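N-acetyl-beta-D glucosaminidase (Rhizomucor miehei CAU432, PDB 4ZM6) probably hydrolyses beta-N-acetylglucosaminides with its family 3 glycosidase region and acetylates glucosamine from bound acetyl-CoA with its GCN5-related acetyltransferase region. Local coordinates at residues T721-Q729 against R755-S766. Residues are numbered along the deposited sequence; the frame is centred on the assembly and turned at random.
Sequences TWELYAFQQ and RQDDENGRVIAS
NH1 of Arg755 sits astride the carboxylate of Glu723, 3.0 Å from OE1 and equally near OE2, in a salt bridge that joins helix 721-729 to the hairpin of strands 751-756 and 763-771. One nitrogen serves both oxygens, and the planes are 67° apart, so the pair is not the flat two-nitrogen, two-oxygen kind. Within the hairpin, Arg755 NE donates to Gly761 O at 2.9 Å, only slightly out of the guanidinium plane, which would help to set the rotation of the group. Glu759 O lies above one guanidinium face and Val763 CG2 above the opposite one, both displaced toward its rim. The same methyl meets Glu723 CB, while CG1 of Val763 rests against the Phe727 ring, 4.0 Å from CD1. A chi1 of 177° swings this ring away from its own backbone N and onto strand 763-766, its CZ coming 3.6 Å from Ala765 CA, just where Ile764 and Ala765 form a classic beta bulge opposite Ala754. Further along, Leu724 CD1 touches Ser766 CB at 3.7 Å. Gln728 NE2 donates to a water 3.0 Å away, which in turn donates a weak bond to Ser766 O; the serine hydroxyl is hydrogen-bonded to Tyr739 of helix 736-745. Helix and strand cross at -76° within the C-terminal N-acetyltransferase domain, away from the bound acetyl-CoA. With an ion pair and a weak water bridge as the polar grip, side-chain packing rather than direct backbone bonding holds helix to sheet.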
ATOM      1  N   THR A 721      -1.807  42.514 -12.000  1.00 52.70           N
ATOM      2  CA  THR A 721      -2.487  41.258 -11.660  1.00 52.30           C
ATOM      3  C   THR A 721      -3.231  41.344 -10.316  1.00 51.50           C
ATOM      4  O   THR A 721      -4.386  40.916 -10.206  1.00 48.42           O
ATOM      5  CB  THR A 721      -1.506  40.062 -11.627  1.00 52.56           C
ATOM      6  OG1 THR A 721      -0.772  39.989 -12.860  1.00 51.98           O
ATOM      7  CG2 THR A 721      -2.260  38.754 -11.416  1.00 50.78           C
ATOM      8  N   TRP A 722      -2.577  41.916  -9.308  1.00 50.60           N
ATOM      9  CA  TRP A 722      -3.179  42.051  -7.980  1.00 51.60           C
ATOM     10  C   TRP A 722      -4.577  42.676  -8.005  1.00 52.39           C
ATOM     11  O   TRP A 722      -5.434  42.311  -7.209  1.00 54.71           O
ATOM     12  CB  TRP A 722      -2.271  42.853  -7.041  1.00 51.96           C
ATOM     13  CG  TRP A 722      -2.128  44.308  -7.388  1.00 54.87           C
ATOM     14  CD1 TRP A 722      -1.217  44.866  -8.242  1.00 54.98           C
ATOM     15  CD2 TRP A 722      -2.907  45.392  -6.872  1.00 56.85           C
ATOM     16  NE1 TRP A 722      -1.384  46.226  -8.293  1.00 54.91           N
ATOM     17  CE2 TRP A 722      -2.414  46.578  -7.462  1.00 57.13           C
ATOM     18  CE3 TRP A 722      -3.974  45.478  -5.970  1.00 57.58           C
ATOM     19  CZ2 TRP A 722      -2.955  47.836  -7.182  1.00 57.49           C
ATOM     20  CZ3 TRP A 722      -4.511  46.730  -5.691  1.00 58.00           C
ATOM     21  CH2 TRP A 722      -4.001  47.891  -6.296  1.00 58.09           C
ATOM     22  N   GLU A 723      -4.804  43.609  -8.920  1.00 52.36           N
ATOM     23  CA  GLU A 723      -6.099  44.272  -9.033  1.00 51.39           C
ATOM     24  C   GLU A 723      -7.184  43.303  -9.484  1.00 49.75           C
ATOM     25  O   GLU A 723      -8.332  43.427  -9.080  1.00 50.29           O
ATOM     26  CB  GLU A 723      -6.024  45.435 -10.022  1.00 52.39           C
ATOM     27  CG  GLU A 723      -4.980  46.486  -9.678  1.00 51.99           C
ATOM     28  CD  GLU A 723      -5.012  47.648 -10.638  1.00 50.36           C
ATOM     29  OE1 GLU A 723      -6.062  48.317 -10.704  1.00 51.40           O
ATOM     30  OE2 GLU A 723      -4.003  47.881 -11.334  1.00 49.64           O
ATOM     31  N   LEU A 724      -6.812  42.356 -10.341  1.00 49.65           N
ATOM     32  CA  LEU A 724      -7.731  41.317 -10.803  1.00 47.84           C
ATOM     33  C   LEU A 724      -7.985  40.298  -9.693  1.00 48.17           C
ATOM     34  O   LEU A 724      -9.117  39.859  -9.502  1.00 47.89           O
ATOM     35  CB  LEU A 724      -7.168  40.623 -12.046  1.00 46.46           C
ATOM     36  CG  LEU A 724      -8.017  39.531 -12.699  1.00 46.57           C
ATOM     37  CD1 LEU A 724      -9.455  39.976 -12.910  1.00 46.74           C
ATOM     38  CD2 LEU A 724      -7.391  39.104 -14.019  1.00 46.98           C
ATOM     39  N   TYR A 725      -6.934  39.924  -8.963  1.00 47.24           N
ATOM     40  CA  TYR A 725      -7.084  39.017  -7.826  1.00 45.50           C
ATOM     41  C   TYR A 725      -7.914  39.671  -6.709  1.00 47.62           C
ATOM     42  O   TYR A 725      -8.825  39.049  -6.161  1.00 52.42           O
ATOM     43  CB  TYR A 725      -5.722  38.553  -7.292  1.00 42.20           C
ATOM     44  CG  TYR A 725      -4.899  37.674  -8.233  1.00 39.89           C
ATOM     45  CD1 TYR A 725      -5.416  37.198  -9.441  1.00 38.32           C
ATOM     46  CD2 TYR A 725      -3.601  37.289  -7.885  1.00 38.50           C
ATOM     47  CE1 TYR A 725      -4.658  36.388 -10.272  1.00 37.95           C
ATOM     48  CE2 TYR A 725      -2.838  36.484  -8.715  1.00 37.51           C
ATOM     49  CZ  TYR A 725      -3.370  36.036  -9.907  1.00 37.93           C
ATOM     50  OH  TYR A 725      -2.611  35.239 -10.736  1.00 37.78           O
ATOM     51  N   ALA A 726      -7.614  40.924  -6.387  1.00 47.59           N
ATOM     52  CA  ALA A 726      -8.401  41.676  -5.405  1.00 46.93           C
ATOM     53  C   ALA A 726      -9.883  41.681  -5.768  1.00 46.96           C
ATOM     54  O   ALA A 726     -10.743  41.517  -4.902  1.00 47.87           O
ATOM     55  CB  ALA A 726      -7.889  43.103  -5.302  1.00 47.08           C
ATOM     56  N   PHE A 727     -10.167  41.871  -7.052  1.00 46.91           N
ATOM     57  CA  PHE A 727     -11.530  41.849  -7.562  1.00 47.35           C
ATOM     58  C   PHE A 727     -12.183  40.496  -7.308  1.00 49.93           C
ATOM     59  O   PHE A 727     -13.234  40.420  -6.675  1.00 52.03           O
ATOM     60  CB  PHE A 727     -11.529  42.157  -9.052  1.00 46.24           C
ATOM     61  CG  PHE A 727     -12.880  42.085  -9.690  1.00 46.89           C
ATOM     62  CD1 PHE A 727     -13.757  43.149  -9.602  1.00 46.85           C
ATOM     63  CD2 PHE A 727     -13.265  40.958 -10.403  1.00 48.32           C
ATOM     64  CE1 PHE A 727     -15.000  43.091 -10.203  1.00 48.28           C
ATOM     65  CE2 PHE A 727     -14.507  40.892 -11.012  1.00 48.75           C
ATOM     66  CZ  PHE A 727     -15.379  41.960 -10.909  1.00 48.84           C
ATOM     67  N   GLN A 728     -11.544  39.433  -7.784  1.00 52.13           N
ATOM     68  CA  GLN A 728     -12.062  38.070  -7.608  1.00 53.78           C
ATOM     69  C   GLN A 728     -12.247  37.703  -6.127  1.00 55.11           C
ATOM     70  O   GLN A 728     -13.240  37.078  -5.758  1.00 53.87           O
ATOM     71  CB  GLN A 728     -11.142  37.048  -8.291  1.00 53.16           C
ATOM     72  CG  GLN A 728     -11.105  37.153  -9.809  1.00 52.60           C
ATOM     73  CD  GLN A 728     -12.427  36.796 -10.448  1.00 52.78           C
ATOM     74  OE1 GLN A 728     -12.962  35.720 -10.217  1.00 52.53           O
ATOM     75  NE2 GLN A 728     -12.960  37.700 -11.262  1.00 53.18           N
ATOM     76  N   GLN A 729     -11.302  38.105  -5.284  1.00 55.43           N
ATOM     77  CA  GLN A 729     -11.399  37.822  -3.855  1.00 58.13           C
ATOM     78  C   GLN A 729     -12.630  38.464  -3.223  1.00 59.92           C
ATOM     79  O   GLN A 729     -13.290  37.838  -2.402  1.00 64.07           O
ATOM     80  CB  GLN A 729     -10.144  38.290  -3.123  1.00 58.45           C
ATOM     81  CG  GLN A 729     -10.219  38.182  -1.611  1.00 58.46           C
ATOM     82  CD  GLN A 729      -8.976  38.732  -0.940  1.00 61.97           C
ATOM     83  OE1 GLN A 729      -8.694  39.934  -1.011  1.00 62.05           O
ATOM     84  NE2 GLN A 729      -8.222  37.859  -0.280  1.00 64.13           N
ATOM     85  N   ARG A 755     -12.794  48.701 -16.673  1.00 51.70           N
ATOM     86  CA  ARG A 755     -12.332  49.734 -15.734  1.00 52.87           C
ATOM     87  C   ARG A 755     -13.159  51.004 -15.873  1.00 53.29           C
ATOM     88  O   ARG A 755     -13.736  51.269 -16.928  1.00 52.48           O
ATOM     89  CB  ARG A 755     -10.864  50.076 -15.973  1.00 52.51           C
ATOM     90  CG  ARG A 755      -9.891  48.972 -15.611  1.00 53.48           C
ATOM     91  CD  ARG A 755      -8.454  49.395 -15.879  1.00 53.60           C
ATOM     92  NE  ARG A 755      -7.570  49.058 -14.758  1.00 53.45           N
ATOM     93  CZ  ARG A 755      -6.641  48.102 -14.758  1.00 53.35           C
ATOM     94  NH1 ARG A 755      -5.915  47.912 -13.668  1.00 53.12           N
ATOM     95  NH2 ARG A 755      -6.419  47.340 -15.830  1.00 54.94           N
ATOM     96  N   GLN A 756     -13.202  51.796 -14.805  1.00 54.95           N
ATOM     97  CA  GLN A 756     -13.926  53.057 -14.832  1.00 56.73           C
ATOM     98  C   GLN A 756     -13.097  54.093 -15.569  1.00 57.12           C
ATOM     99  O   GLN A 756     -11.908  54.248 -15.292  1.00 57.91           O
ATOM    100  CB  GLN A 756     -14.226  53.547 -13.410  1.00 58.80           C
ATOM    101  CG  GLN A 756     -15.122  54.780 -13.348  1.00 60.16           C
ATOM    102  CD  GLN A 756     -16.433  54.594 -14.091  1.00 62.30           C
ATOM    103  OE1 GLN A 756     -16.781  55.370 -14.985  1.00 64.46           O
ATOM    104  NE2 GLN A 756     -17.157  53.546 -13.734  1.00 62.43           N
ATOM    105  N   ASP A 757     -13.728  54.789 -16.514  1.00 57.50           N
ATOM    106  CA  ASP A 757     -13.112  55.909 -17.244  1.00 58.26           C
ATOM    107  C   ASP A 757     -12.058  55.476 -18.262  1.00 58.89           C
ATOM    108  O   ASP A 757     -12.246  55.661 -19.466  1.00 59.29           O
ATOM    109  CB  ASP A 757     -12.502  56.949 -16.284  1.00 57.87           C
ATOM    110  CG  ASP A 757     -13.491  57.447 -15.254  1.00 57.50           C
ATOM    111  OD1 ASP A 757     -14.678  57.636 -15.601  1.00 57.30           O
ATOM    112  OD2 ASP A 757     -13.075  57.648 -14.093  1.00 57.96           O
ATOM    113  N   ASP A 758     -10.949  54.921 -17.781  1.00 59.24           N
ATOM    114  CA  ASP A 758      -9.814  54.615 -18.645  1.00 60.81           C
ATOM    115  C   ASP A 758      -8.953  53.453 -18.120  1.00 61.54           C
ATOM    116  O   ASP A 758      -9.297  52.806 -17.126  1.00 61.54           O
ATOM    117  CB  ASP A 758      -8.973  55.886 -18.841  1.00 60.67           C
ATOM    118  CG  ASP A 758      -8.399  56.424 -17.540  1.00 63.43           C
ATOM    119  OD1 ASP A 758      -8.079  55.625 -16.632  1.00 63.55           O
ATOM    120  OD2 ASP A 758      -8.254  57.662 -17.434  1.00 66.50           O
ATOM    121  N   GLU A 759      -7.831  53.210 -18.795  1.00 60.69           N
ATOM    122  CA  GLU A 759      -6.915  52.118 -18.462  1.00 59.04           C
ATOM    123  C   GLU A 759      -6.326  52.147 -17.050  1.00 59.68           C
ATOM    124  O   GLU A 759      -5.689  51.176 -16.642  1.00 59.83           O
ATOM    125  CB  GLU A 759      -5.766  52.077 -19.473  1.00 58.63           C
ATOM    126  CG  GLU A 759      -4.790  53.247 -19.373  1.00 56.74           C
ATOM    127  CD  GLU A 759      -3.756  53.251 -20.481  1.00 54.23           C
ATOM    128  OE1 GLU A 759      -3.807  52.366 -21.353  1.00 54.58           O
ATOM    129  OE2 GLU A 759      -2.884  54.138 -20.476  1.00 53.58           O
ATOM    130  N   ASN A 760      -6.506  53.245 -16.316  1.00 61.31           N
ATOM    131  CA  ASN A 760      -6.034  53.327 -14.926  1.00 63.65           C
ATOM    132  C   ASN A 760      -7.131  53.238 -13.868  1.00 63.41           C
ATOM    133  O   ASN A 760      -6.831  53.190 -12.678  1.00 62.27           O
ATOM    134  CB  ASN A 760      -5.247  54.618 -14.717  1.00 64.46           C
ATOM    135  CG  ASN A 760      -3.946  54.630 -15.484  1.00 65.41           C
ATOM    136  OD1 ASN A 760      -3.689  55.534 -16.275  1.00 69.07           O
ATOM    137  ND2 ASN A 760      -3.119  53.617 -15.260  1.00 65.08           N
ATOM    138  N   GLY A 761      -8.392  53.223 -14.291  1.00 64.78           N
ATOM    139  CA  GLY A 761      -9.509  53.156 -13.353  1.00 65.69           C
ATOM    140  C   GLY A 761      -9.541  51.845 -12.594  1.00 65.96           C
ATOM    141  O   GLY A 761      -8.909  50.864 -13.002  1.00 66.21           O
ATOM    142  N   ARG A 762     -10.275  51.831 -11.484  1.00 64.81           N
ATOM    143  CA  ARG A 762     -10.410  50.621 -10.678  1.00 64.08           C
ATOM    144  C   ARG A 762     -11.141  49.562 -11.502  1.00 60.92           C
ATOM    145  O   ARG A 762     -11.953  49.892 -12.371  1.00 58.60           O
ATOM    146  CB  ARG A 762     -11.148  50.910  -9.359  1.00 66.23           C
ATOM    147  CG  ARG A 762     -12.652  51.090  -9.505  1.00 69.18           C
ATOM    148  CD  ARG A 762     -13.292  51.782  -8.308  1.00 71.23           C
ATOM    149  NE  ARG A 762     -14.692  52.121  -8.582  1.00 73.95           N
ATOM    150  CZ  ARG A 762     -15.115  53.220  -9.217  1.00 75.64           C
ATOM    151  NH1 ARG A 762     -14.257  54.139  -9.663  1.00 75.98           N
ATOM    152  NH2 ARG A 762     -16.419  53.403  -9.412  1.00 76.11           N
ATOM    153  N   VAL A 763     -10.831  48.295 -11.239  1.00 58.40           N
ATOM    154  CA  VAL A 763     -11.475  47.183 -11.936  1.00 56.72           C
ATOM    155  C   VAL A 763     -12.898  47.006 -11.407  1.00 54.76           C
ATOM    156  O   VAL A 763     -13.112  46.893 -10.200  1.00 54.18           O
ATOM    157  CB  VAL A 763     -10.689  45.869 -11.751  1.00 57.97           C
ATOM    158  CG1 VAL A 763     -11.428  44.702 -12.402  1.00 59.10           C
ATOM    159  CG2 VAL A 763      -9.283  46.003 -12.325  1.00 58.29           C
ATOM    160  N   ILE A 764     -13.863  46.992 -12.318  1.00 52.84           N
ATOM    161  CA  ILE A 764     -15.282  46.883 -11.954  1.00 52.31           C
ATOM    162  C   ILE A 764     -15.968  45.642 -12.530  1.00 50.99           C
ATOM    163  O   ILE A 764     -17.107  45.346 -12.180  1.00 52.62           O
ATOM    164  CB  ILE A 764     -16.074  48.149 -12.369  1.00 52.13           C
ATOM    165  CG1 ILE A 764     -16.040  48.360 -13.887  1.00 53.09           C
ATOM    166  CG2 ILE A 764     -15.535  49.371 -11.631  1.00 52.33           C
ATOM    167  CD1 ILE A 764     -16.595  49.696 -14.334  1.00 54.70           C
ATOM    168  N   ALA A 765     -15.281  44.923 -13.408  1.00 48.10           N
ATOM    169  CA  ALA A 765     -15.805  43.697 -13.983  1.00 48.28           C
ATOM    170  C   ALA A 765     -14.641  42.935 -14.595  1.00 48.82           C
ATOM    171  O   ALA A 765     -13.540  43.483 -14.725  1.00 50.18           O
ATOM    172  CB  ALA A 765     -16.858  44.002 -15.038  1.00 48.01           C
ATOM    173  N   SER A 766     -14.874  41.678 -14.963  1.00 47.08           N
ATOM    174  CA  SER A 766     -13.838  40.885 -15.610  1.00 46.50           C
ATOM    175  C   SER A 766     -14.410  39.642 -16.261  1.00 45.99           C
ATOM    176  O   SER A 766     -15.504  39.215 -15.917  1.00 45.80           O
ATOM    177  CB  SER A 766     -12.764  40.471 -14.596  1.00 46.43           C
ATOM    178  OG  SER A 766     -13.060  39.210 -14.030  1.00 46.52           O
TER
HETATM  179  O   HOH W   1     -15.551  37.633 -12.808  1.00 58.20           O